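Acetylene hydratase (Pelobacter acetylenicus, PDB 2E7Z) catalyses the hydration of acetylene to acetaldehyde as a tungsten enzyme carrying a bis(molybdopterin guanine dinucleotide) cofactor and one [4Fe-4S] cluster. Local coordinates at residues P327-V332 with M538-D543; A413-M418 with G674-E679; Y493-L498 with E506-K511. All blocks are in the same frame, centred on the assembly; numbering follows the deposited sequence. Where two conformers were deposited one is given.

Interaction 1. Residues P327-V332 with M538-D543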
# COMPACT_ATOMS: atom_id res chain seq x y z
N PRO A 327 -2.79 -11.95 -14.35
CA PRO A 327 -2.94 -10.91 -15.39
C PRO A 327 -4.31 -11.05 -16.04
O PRO A 327 -4.79 -12.17 -16.22
CB PRO A 327 -1.80 -11.23 -16.37
CG PRO A 327 -0.75 -11.96 -15.53
CD PRO A 327 -1.61 -12.82 -14.60
N HIS A 328 -4.97 -9.93 -16.35
CA HIS A 328 -6.34 -10.02 -16.84
C HIS A 328 -6.36 -10.79 -18.16
O HIS A 328 -5.56 -10.51 -19.06
CB HIS A 328 -6.91 -8.62 -17.03
CG HIS A 328 -8.40 -8.58 -17.17
ND1 HIS A 328 -9.09 -9.13 -18.24
CD2 HIS A 328 -9.35 -8.05 -16.36
CE1 HIS A 328 -10.38 -8.92 -18.09
NE2 HIS A 328 -10.57 -8.27 -16.95
N SER A 329 -7.25 -11.77 -18.28
CA SER A 329 -7.27 -12.65 -19.44
C SER A 329 -7.60 -11.95 -20.75
O SER A 329 -7.25 -12.47 -21.81
CB SER A 329 -8.27 -13.82 -19.22
OG SER A 329 -9.58 -13.30 -19.06
N ASP A 330 -8.23 -10.77 -20.69
CA ASP A 330 -8.71 -10.08 -21.91
C ASP A 330 -7.68 -9.07 -22.43
O ASP A 330 -7.87 -8.53 -23.52
CB ASP A 330 -9.97 -9.25 -21.61
CG ASP A 330 -11.22 -10.07 -21.36
OD1 ASP A 330 -11.31 -11.27 -21.75
OD2 ASP A 330 -12.16 -9.46 -20.76
N LEU A 331 -6.62 -8.78 -21.66
CA LEU A 331 -5.78 -7.59 -21.88
C LEU A 331 -4.31 -7.96 -22.08
O LEU A 331 -3.86 -9.04 -21.65
CB LEU A 331 -5.91 -6.65 -20.67
CG LEU A 331 -7.31 -6.30 -20.18
CD1 LEU A 331 -7.23 -5.43 -18.92
CD2 LEU A 331 -8.08 -5.60 -21.32
N VAL A 332 -3.55 -7.07 -22.72
CA VAL A 332 -2.09 -7.25 -22.76
C VAL A 332 -1.56 -7.04 -21.35
O VAL A 332 -1.79 -6.00 -20.76
CB VAL A 332 -1.42 -6.26 -23.72
CG1 VAL A 332 0.09 -6.44 -23.70
CG2 VAL A 332 -1.97 -6.45 -25.13
N MET A 538 -14.83 -8.97 -16.37
CA MET A 538 -14.28 -10.01 -15.52
C MET A 538 -13.19 -10.78 -16.25
O MET A 538 -13.30 -11.02 -17.45
CB MET A 538 -15.38 -10.99 -15.07
CG MET A 538 -16.55 -10.34 -14.34
SD MET A 538 -16.12 -9.38 -12.86
CE MET A 538 -15.12 -10.57 -11.97
N SER A 539 -12.15 -11.16 -15.51
CA SER A 539 -11.09 -11.99 -16.05
C SER A 539 -11.40 -13.47 -15.84
O SER A 539 -12.01 -13.85 -14.83
CB SER A 539 -9.76 -11.71 -15.34
OG SER A 539 -8.70 -12.42 -15.94
N LYS A 540 -10.98 -14.28 -16.79
CA LYS A 540 -10.87 -15.72 -16.55
C LYS A 540 -9.61 -15.96 -15.73
O LYS A 540 -8.70 -15.13 -15.68
CB LYS A 540 -10.75 -16.46 -17.88
CG LYS A 540 -11.97 -16.33 -18.79
CD LYS A 540 -11.69 -16.92 -20.16
CE LYS A 540 -12.09 -18.39 -20.23
NZ LYS A 540 -12.31 -18.85 -21.65
N LEU A 541 -9.58 -17.11 -15.06
CA LEU A 541 -8.46 -17.47 -14.22
C LEU A 541 -8.06 -18.90 -14.56
O LEU A 541 -8.91 -19.68 -15.02
CB LEU A 541 -8.86 -17.37 -12.75
CG LEU A 541 -9.15 -15.97 -12.20
CD1 LEU A 541 -9.64 -16.10 -10.78
CD2 LEU A 541 -7.92 -15.09 -12.23
N PRO A 542 -6.79 -19.29 -14.31
CA PRO A 542 -6.40 -20.69 -14.54
C PRO A 542 -7.16 -21.67 -13.66
O PRO A 542 -7.67 -21.30 -12.59
CB PRO A 542 -4.91 -20.73 -14.16
CG PRO A 542 -4.47 -19.26 -14.23
CD PRO A 542 -5.68 -18.48 -13.78
N ASP A 543 -7.29 -22.92 -14.06
CA ASP A 543 -7.98 -23.89 -13.20
C ASP A 543 -6.99 -24.46 -12.18
O ASP A 543 -6.33 -25.46 -12.44
CB ASP A 543 -8.65 -24.98 -14.04
CG ASP A 543 -9.40 -26.02 -13.20
OD1 ASP A 543 -9.60 -25.82 -11.98
OD2 ASP A 543 -9.79 -27.05 -13.79
O HOH W 1 -14.51 -9.82 -19.67
O HOH W 2 -12.72 -12.82 -19.41
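Met538 meets the 327-332 loop through its backbone carbonyl, which shares two waters with the carboxylate of Asp330. Both waters donate to Met538 O; the oxygen of the first is 2.6 Å from Asp330 OD2, to which it also donates, and the second donates to Asp330 OD1 over a longer 3.1 Å. Two acceptors that could not bind each other directly are thereby joined, at a contact on the protein surface.

Ser539 meets both His328 and Ser329. Its CB lies almost exactly over the centre of the His328 ring, 3.7 Å from the centroid and only 4° off the ring normal, a CH-pi contact. The imidazole is held at both nitrogens: Asp330 N, in the ring plane, donates to His328 ND1 at 3.1 Å within the type I turn from His328 to Leu331, and His328 NE2 bonds Tyr537 O just ahead of Met538. With ND1 accepting, the ring is probably neutral. Ser539 OG, anti to its backbone N (chi1 -175°), accepts from Ser329 N at 2.8 Å and donates its own hydrogen bond to Lys540 O at 2.7 Å, which settles the rotation of the hydroxyl.

Lys540 returns the exchange through its backbone. Its N donates to Ser329 OG at 2.8 Å with an N-H...O angle of 157°, and its CB rests 3.6 Å from the same oxygen, while the amine end leads away. Each serine hydroxyl thus receives a backbone N-H of the opposite segment, a reciprocal pair that pins turn to loop.

The contact lies away from the cofactor sites and joins the loop between strand 322-324 and helix 334-337 to the end of strand 536-538. Pro327 and Pro542 both pack on Tyr376 of helix 369-376, while Leu331 and Val332 lean on helix 513-520.

Interaction 2. Residues A413-M418 with G674-E679. With MGD (2-amino-5,6-dimercapto-7-methyl-3,7,8a,9-tetrahydro-8-oxa-1,3,9,10-tetraaza-anthracen-4-one guanosine dinucleotide), chain E.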
# COMPACT_ATOMS: atom_id res chain seq x y z
N ALA A 413 3.24 10.73 -8.15
CA ALA A 413 2.08 10.66 -7.24
C ALA A 413 2.48 10.03 -5.91
O ALA A 413 1.80 9.17 -5.38
CB ALA A 413 0.90 9.96 -7.88
N SER A 414 3.60 10.51 -5.37
CA SER A 414 4.16 9.96 -4.15
C SER A 414 4.85 11.05 -3.35
O SER A 414 5.84 11.65 -3.80
CB SER A 414 5.16 8.83 -4.52
OG SER A 414 5.91 8.40 -3.38
N ASN A 415 4.30 11.33 -2.16
CA ASN A 415 4.92 12.29 -1.26
C ASN A 415 5.96 11.52 -0.45
O ASN A 415 5.84 11.27 0.73
CB ASN A 415 3.84 12.91 -0.38
CG ASN A 415 4.36 13.95 0.58
OD1 ASN A 415 5.45 14.49 0.42
ND2 ASN A 415 3.52 14.28 1.55
N ALA A 416 7.00 11.13 -1.18
CA ALA A 416 8.02 10.18 -0.71
C ALA A 416 8.71 10.58 0.58
O ALA A 416 9.00 9.72 1.42
CB ALA A 416 9.06 9.91 -1.83
N LEU A 417 8.96 11.87 0.79
CA LEU A 417 9.55 12.31 2.04
C LEU A 417 8.80 11.71 3.24
O LEU A 417 9.41 11.38 4.26
CB LEU A 417 9.56 13.85 2.12
CG LEU A 417 10.04 14.41 3.44
CD1 LEU A 417 11.52 14.12 3.68
CD2 LEU A 417 9.77 15.91 3.45
N MET A 418 7.47 11.65 3.13
CA MET A 418 6.60 11.31 4.25
C MET A 418 5.99 9.92 4.16
O MET A 418 5.16 9.57 5.00
CB MET A 418 5.46 12.36 4.34
CG MET A 418 5.90 13.74 4.87
SD MET A 418 4.64 15.04 4.74
CE MET A 418 3.15 14.28 5.41
N GLY A 674 0.54 11.25 7.66
CA GLY A 674 0.30 12.04 6.47
C GLY A 674 -0.01 13.48 6.74
O GLY A 674 -0.33 14.21 5.83
N ARG A 675 0.08 13.90 8.01
CA ARG A 675 -0.32 15.26 8.35
C ARG A 675 0.74 16.30 8.01
O ARG A 675 1.90 16.17 8.38
CB ARG A 675 -0.66 15.32 9.85
CG ARG A 675 -2.01 14.74 10.15
CD ARG A 675 -3.03 15.83 9.78
NE ARG A 675 -4.37 15.37 9.90
CZ ARG A 675 -5.44 16.14 9.80
NH1 ARG A 675 -5.33 17.46 9.62
NH2 ARG A 675 -6.62 15.58 9.93
N TRP A 676 0.32 17.32 7.26
CA TRP A 676 1.14 18.49 7.04
C TRP A 676 0.19 19.66 6.79
O TRP A 676 -1.02 19.47 6.80
CB TRP A 676 2.15 18.30 5.90
CG TRP A 676 1.55 18.05 4.53
CD1 TRP A 676 0.86 16.93 4.11
CD2 TRP A 676 1.62 18.92 3.40
NE1 TRP A 676 0.51 17.06 2.78
CE2 TRP A 676 0.94 18.28 2.33
CE3 TRP A 676 2.17 20.21 3.20
CZ2 TRP A 676 0.81 18.87 1.07
CZ3 TRP A 676 2.05 20.80 1.93
CH2 TRP A 676 1.36 20.13 0.88
N CYS A 677 0.74 20.84 6.54
CA CYS A 677 -0.02 22.10 6.60
C CYS A 677 0.22 22.91 5.32
O CYS A 677 1.06 23.80 5.31
CB CYS A 677 0.46 22.89 7.82
SG CYS A 677 0.61 21.90 9.37
N PRO A 678 -0.53 22.60 4.24
CA PRO A 678 -0.34 23.25 2.94
C PRO A 678 -0.55 24.75 2.92
O PRO A 678 -0.12 25.41 1.98
CB PRO A 678 -1.38 22.55 2.05
CG PRO A 678 -1.62 21.23 2.70
CD PRO A 678 -1.54 21.54 4.17
N GLU A 679 -1.20 25.28 3.96
CA GLU A 679 -1.42 26.72 4.09
C GLU A 679 -0.13 27.44 4.47
O GLU A 679 -0.02 28.64 4.29
CB GLU A 679 -2.53 26.99 5.12
CG GLU A 679 -2.13 26.67 6.58
CD GLU A 679 -2.45 25.25 7.02
OE1 GLU A 679 -2.57 25.02 8.24
OE2 GLU A 679 -2.56 24.35 6.17
PB MGD E . 1.07 9.93 -0.21
O1B MGD E . 2.40 9.62 0.45
O2B MGD E . 0.10 10.82 0.46
O3B MGD E . 0.26 8.58 -0.54
O3A MGD E . 1.15 6.24 -0.33
PA MGD E . 0.64 7.30 -1.43
O1A MGD E . -0.66 6.88 -2.06
O2A MGD E . 1.83 7.58 -2.30
O5' MGD E . 1.44 10.54 -1.66
C5' MGD E . 0.45 10.54 -2.67
C4' MGD E . 0.73 11.76 -3.53
O4' MGD E . -0.05 11.63 -4.73
C3' MGD E . 0.24 13.07 -2.92
O3' MGD E . 1.34 13.99 -2.84
C2' MGD E . -0.88 13.59 -3.84
O2' MGD E . -0.97 15.02 -4.00
C1' MGD E . -0.51 12.93 -5.14
N9 MGD E . -1.61 12.65 -6.08
C8 MGD E . -2.86 12.22 -5.78
N7 MGD E . -3.56 11.97 -6.90
C5 MGD E . -2.72 12.18 -7.93
C6 MGD E . -2.79 12.11 -9.38
O6 MGD E . -3.83 11.75 -9.96
N1 MGD E . -1.66 12.40 -10.05
C2 MGD E . -0.53 12.85 -9.50
N2 MGD E . 0.54 13.11 -10.30
N3 MGD E . -0.40 12.95 -8.18
C4 MGD E . -1.45 12.63 -7.39
C10 MGD E . 0.16 5.44 0.33
C11 MGD E . 0.91 4.32 1.01
O11 MGD E . 1.67 4.93 2.05
C12 MGD E . -0.07 3.32 1.59
S12 MGD E . -1.26 2.67 0.55
C13 MGD E . 0.02 2.92 2.87
S13 MGD E . -1.14 1.89 3.58
C14 MGD E . 1.14 3.34 3.77
N15 MGD E . 0.69 4.24 4.82
C16 MGD E . 1.69 4.74 5.59
C17 MGD E . 1.55 5.08 7.01
O17 MGD E . 0.46 4.91 7.60
N18 MGD E . 2.63 5.57 7.65
C19 MGD E . 3.84 5.76 7.05
N19 MGD E . 4.88 6.25 7.74
N20 MGD E . 4.02 5.49 5.75
C21 MGD E . 3.03 4.98 5.01
N22 MGD E . 3.24 4.69 3.72
C23 MGD E . 2.26 3.98 2.93
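Met418 and Trp676 form a Met-aromatic contact where the cofactor-binding loop after strand 408-412 faces the molybdopterin dinucleotide-binding domain. The sulfur lies 4.7 Å from the centroid of the five-membered ring, approaching obliquely at 34° to its normal. The bend at chi3 (48°) turns the methyl CE toward the other segment, where it touches Trp676 CD1 at 3.7 Å. The same methyl reaches two backbone carbonyls: CE is 3.5 Å from Gly674 O and 3.7 Å from Arg675 O. The latter oxygen is buried here with no polar partner in the model, so the methyl covers it without satisfying it.

Around this first shell, the indole is flanked within its own segment: Pro678 CG sits 3.6 Å above one face, toward the rim, and Gly674 O lies in plane at the edge. The positive phi of Gly674 suits glycine, since a CB would jam against the preceding carbonyl oxygen. Asn415 ND2 and Trp676 NE1 come within 4.3 Å of each other without bonding; instead both donate to Ser610, the amide to OG and the indole to the backbone O, and Ser610 OG also bonds the cofactor. The other end of the Asn415 amide, OD1, pairs with Thr446 OG1, which fixes the flip of the group. Arg675 points away from the 413-418 loop, into a salt bridge with the cofactor-site residue Glu604.

Toward the start of the 413-418 loop, the guanosine half of the pterin dinucleotide takes over as partner. Ala413 CB packs against the guanine, 3.3 Å from N3. Asn415 is the centre of an inverse gamma turn, and Asn415 N donates to the ribose-phosphate bridging oxygen O5' at 3.0 Å with an N-H...O angle of 160°.

Interaction 3. Residues Y493-L498 with E506-K511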
# COMPACT_ATOMS: atom_id res chain seq x y z
N TYR A 493 2.29 10.77 -20.88
CA TYR A 493 2.89 11.90 -21.57
C TYR A 493 4.30 12.17 -21.03
O TYR A 493 5.25 12.25 -21.80
CB TYR A 493 2.01 13.13 -21.42
CG TYR A 493 2.58 14.34 -22.07
CD1 TYR A 493 2.38 14.58 -23.44
CD2 TYR A 493 3.35 15.25 -21.34
CE1 TYR A 493 2.92 15.72 -24.04
CE2 TYR A 493 3.91 16.35 -21.95
CZ TYR A 493 3.69 16.57 -23.30
OH TYR A 493 4.20 17.68 -23.92
N PHE A 494 4.43 12.31 -19.71
CA PHE A 494 5.73 12.52 -19.09
C PHE A 494 6.70 11.39 -19.47
O PHE A 494 7.82 11.66 -19.91
CB PHE A 494 5.58 12.60 -17.54
CG PHE A 494 6.89 12.52 -16.80
CD1 PHE A 494 7.89 13.45 -17.00
CD2 PHE A 494 7.16 11.45 -15.94
CE1 PHE A 494 9.11 13.37 -16.33
CE2 PHE A 494 8.40 11.37 -15.26
CZ PHE A 494 9.36 12.35 -15.46
N ILE A 495 6.29 10.14 -19.28
CA ILE A 495 7.21 9.03 -19.53
C ILE A 495 7.66 8.99 -21.00
O ILE A 495 8.85 8.84 -21.30
CB ILE A 495 6.55 7.66 -19.14
CG1 ILE A 495 6.41 7.58 -17.62
CG2 ILE A 495 7.37 6.46 -19.66
CD1 ILE A 495 5.26 6.65 -17.17
N ARG A 496 6.71 9.11 -21.93
CA ARG A 496 7.06 9.03 -23.34
C ARG A 496 7.97 10.17 -23.76
O ARG A 496 8.94 9.97 -24.50
CB ARG A 496 5.82 9.02 -24.23
CG ARG A 496 6.21 8.71 -25.67
CD ARG A 496 5.06 8.86 -26.66
NE ARG A 496 5.44 8.12 -27.87
CZ ARG A 496 6.13 8.61 -28.91
NH1 ARG A 496 6.46 9.90 -28.96
NH2 ARG A 496 6.44 7.80 -29.93
N GLU A 497 7.64 11.38 -23.32
CA GLU A 497 8.45 12.54 -23.70
C GLU A 497 9.89 12.39 -23.18
O GLU A 497 10.85 12.73 -23.87
CB GLU A 497 7.83 13.83 -23.16
CG GLU A 497 6.54 14.21 -23.86
CD GLU A 497 6.75 14.70 -25.27
OE1 GLU A 497 7.76 15.37 -25.54
OE2 GLU A 497 5.87 14.42 -26.11
N LEU A 498 10.04 11.86 -21.98
CA LEU A 498 11.38 11.61 -21.47
C LEU A 498 12.07 10.47 -22.24
O LEU A 498 13.23 10.59 -22.59
CB LEU A 498 11.33 11.33 -19.95
CG LEU A 498 12.67 11.18 -19.23
CD1 LEU A 498 13.62 12.37 -19.45
CD2 LEU A 498 12.38 11.02 -17.75
N GLU A 506 11.85 4.19 -30.21
CA GLU A 506 11.45 2.96 -30.91
C GLU A 506 10.68 1.99 -30.02
O GLU A 506 9.95 1.14 -30.52
CB GLU A 506 12.63 2.26 -31.60
CG GLU A 506 13.78 1.84 -30.70
CD GLU A 506 14.91 2.87 -30.66
OE1 GLU A 506 14.76 3.91 -29.99
OE2 GLU A 506 15.97 2.61 -31.28
N HIS A 507 10.87 2.11 -28.71
CA HIS A 507 10.18 1.27 -27.75
C HIS A 507 8.88 1.81 -27.21
O HIS A 507 8.20 1.13 -26.44
CB HIS A 507 11.10 0.86 -26.61
CG HIS A 507 11.87 -0.38 -26.92
ND1 HIS A 507 13.14 -0.37 -27.46
CD2 HIS A 507 11.53 -1.69 -26.81
CE1 HIS A 507 13.55 -1.61 -27.67
NE2 HIS A 507 12.58 -2.43 -27.29
N PHE A 508 8.50 2.99 -27.67
CA PHE A 508 7.28 3.61 -27.20
C PHE A 508 6.44 4.08 -28.37
O PHE A 508 6.30 5.29 -28.61
CB PHE A 508 7.58 4.79 -26.25
CG PHE A 508 8.24 4.37 -24.96
CD1 PHE A 508 9.62 4.13 -24.92
CD2 PHE A 508 7.49 4.11 -23.81
CE1 PHE A 508 10.23 3.70 -23.77
CE2 PHE A 508 8.12 3.71 -22.65
CZ PHE A 508 9.49 3.48 -22.64
N PRO A 509 5.85 3.14 -29.10
CA PRO A 509 5.14 3.48 -30.34
C PRO A 509 3.82 4.20 -30.10
O PRO A 509 3.35 4.89 -30.99
CB PRO A 509 4.90 2.11 -30.99
CG PRO A 509 4.85 1.16 -29.86
CD PRO A 509 5.88 1.67 -28.89
N TRP A 510 3.27 4.07 -28.91
CA TRP A 510 1.98 4.67 -28.59
C TRP A 510 2.19 6.17 -28.45
O TRP A 510 2.98 6.62 -27.63
CB TRP A 510 1.41 4.07 -27.29
CG TRP A 510 1.60 2.60 -27.28
CD1 TRP A 510 0.87 1.66 -27.95
CD2 TRP A 510 2.64 1.89 -26.59
NE1 TRP A 510 1.39 0.41 -27.72
CE2 TRP A 510 2.46 0.52 -26.88
CE3 TRP A 510 3.68 2.28 -25.74
CZ2 TRP A 510 3.30 -0.46 -26.36
CZ3 TRP A 510 4.52 1.32 -25.22
CH2 TRP A 510 4.33 -0.04 -25.54
N LYS A 511 1.54 6.93 -29.31
CA LYS A 511 1.81 8.38 -29.36
C LYS A 511 1.23 9.15 -28.18
O LYS A 511 1.69 10.25 -27.89
CB LYS A 511 1.31 9.02 -30.66
CG LYS A 511 1.93 8.45 -31.93
CD LYS A 511 3.45 8.34 -31.86
CE LYS A 511 4.01 7.60 -33.07
NZ LYS A 511 5.46 7.33 -32.90
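Phe508 O is gripped by two nitrogens of the Arg496 guanidinium. The sounder bond comes from NH2, 2.8 Å from Phe508 O and nearly in line with the carbonyl bond, though the oxygen lies 21° out of the guanidinium plane; NE adds a weak bond to the same oxygen at 3.0 Å. NE is shared, for it also donates weakly to Trp510 O at 2.9 Å, an oxygen that takes a further hydrogen bond from Tyr492 OH. The arginine reaches these carbonyls with its chain extended from CG to NE, CG being anti to the backbone N (chi1 -171°), and runs antiparallel to the Phe508 side chain, guanidinium and phenyl planes almost perpendicular.

Lys511 closes over the group. Its chain bends at chi2 (-48°), and CD lies over one face of the guanidinium, toward the rim, with Lys511 CD 3.6 Å from Arg496 NH2. Lys511 NZ then comes 3.2 Å from Arg496 NH2, two donors of like charge, a proximity that probably carries an electrostatic cost. An alanine at Arg496 would probably leave Phe508 O without its two donors here, and Trp510 O with one fewer, and uncover the aliphatic chain of Lys511.

Beside the polar contacts, Ile495 CG2 meets Phe508 CE2 at 4.1 Å, the two side chains crossing at about a right angle. Phe508 also packs on Leu125 of helix 118-126, and the Trp510 ring meets that of Tyr519. This is a tie across the connection between consecutive helices 491-501 and 513-520, in which an arginine of the first binds main-chain carbonyls of the intervening loop.

From the N terminus, 327-332 comes first and waits for 538-543, so interaction 1 closes a loop with 205 residues between its segments. Within it, 413-418 opens interaction 2, whose partner 674-679 lies beyond 538-543; the two long closures therefore cross, on opposite sides of the chain's centre. Interaction 3 closes a short loop, seven residues between its segments, and falls inside both. Helix 513-520 is touched by residues of both interaction 1 and interaction 3, whose nearest atoms are about 7 Å apart. Toward interaction 2, Phe494 packs on Leu412 of strand 408-412, which runs directly into the cofactor-binding loop.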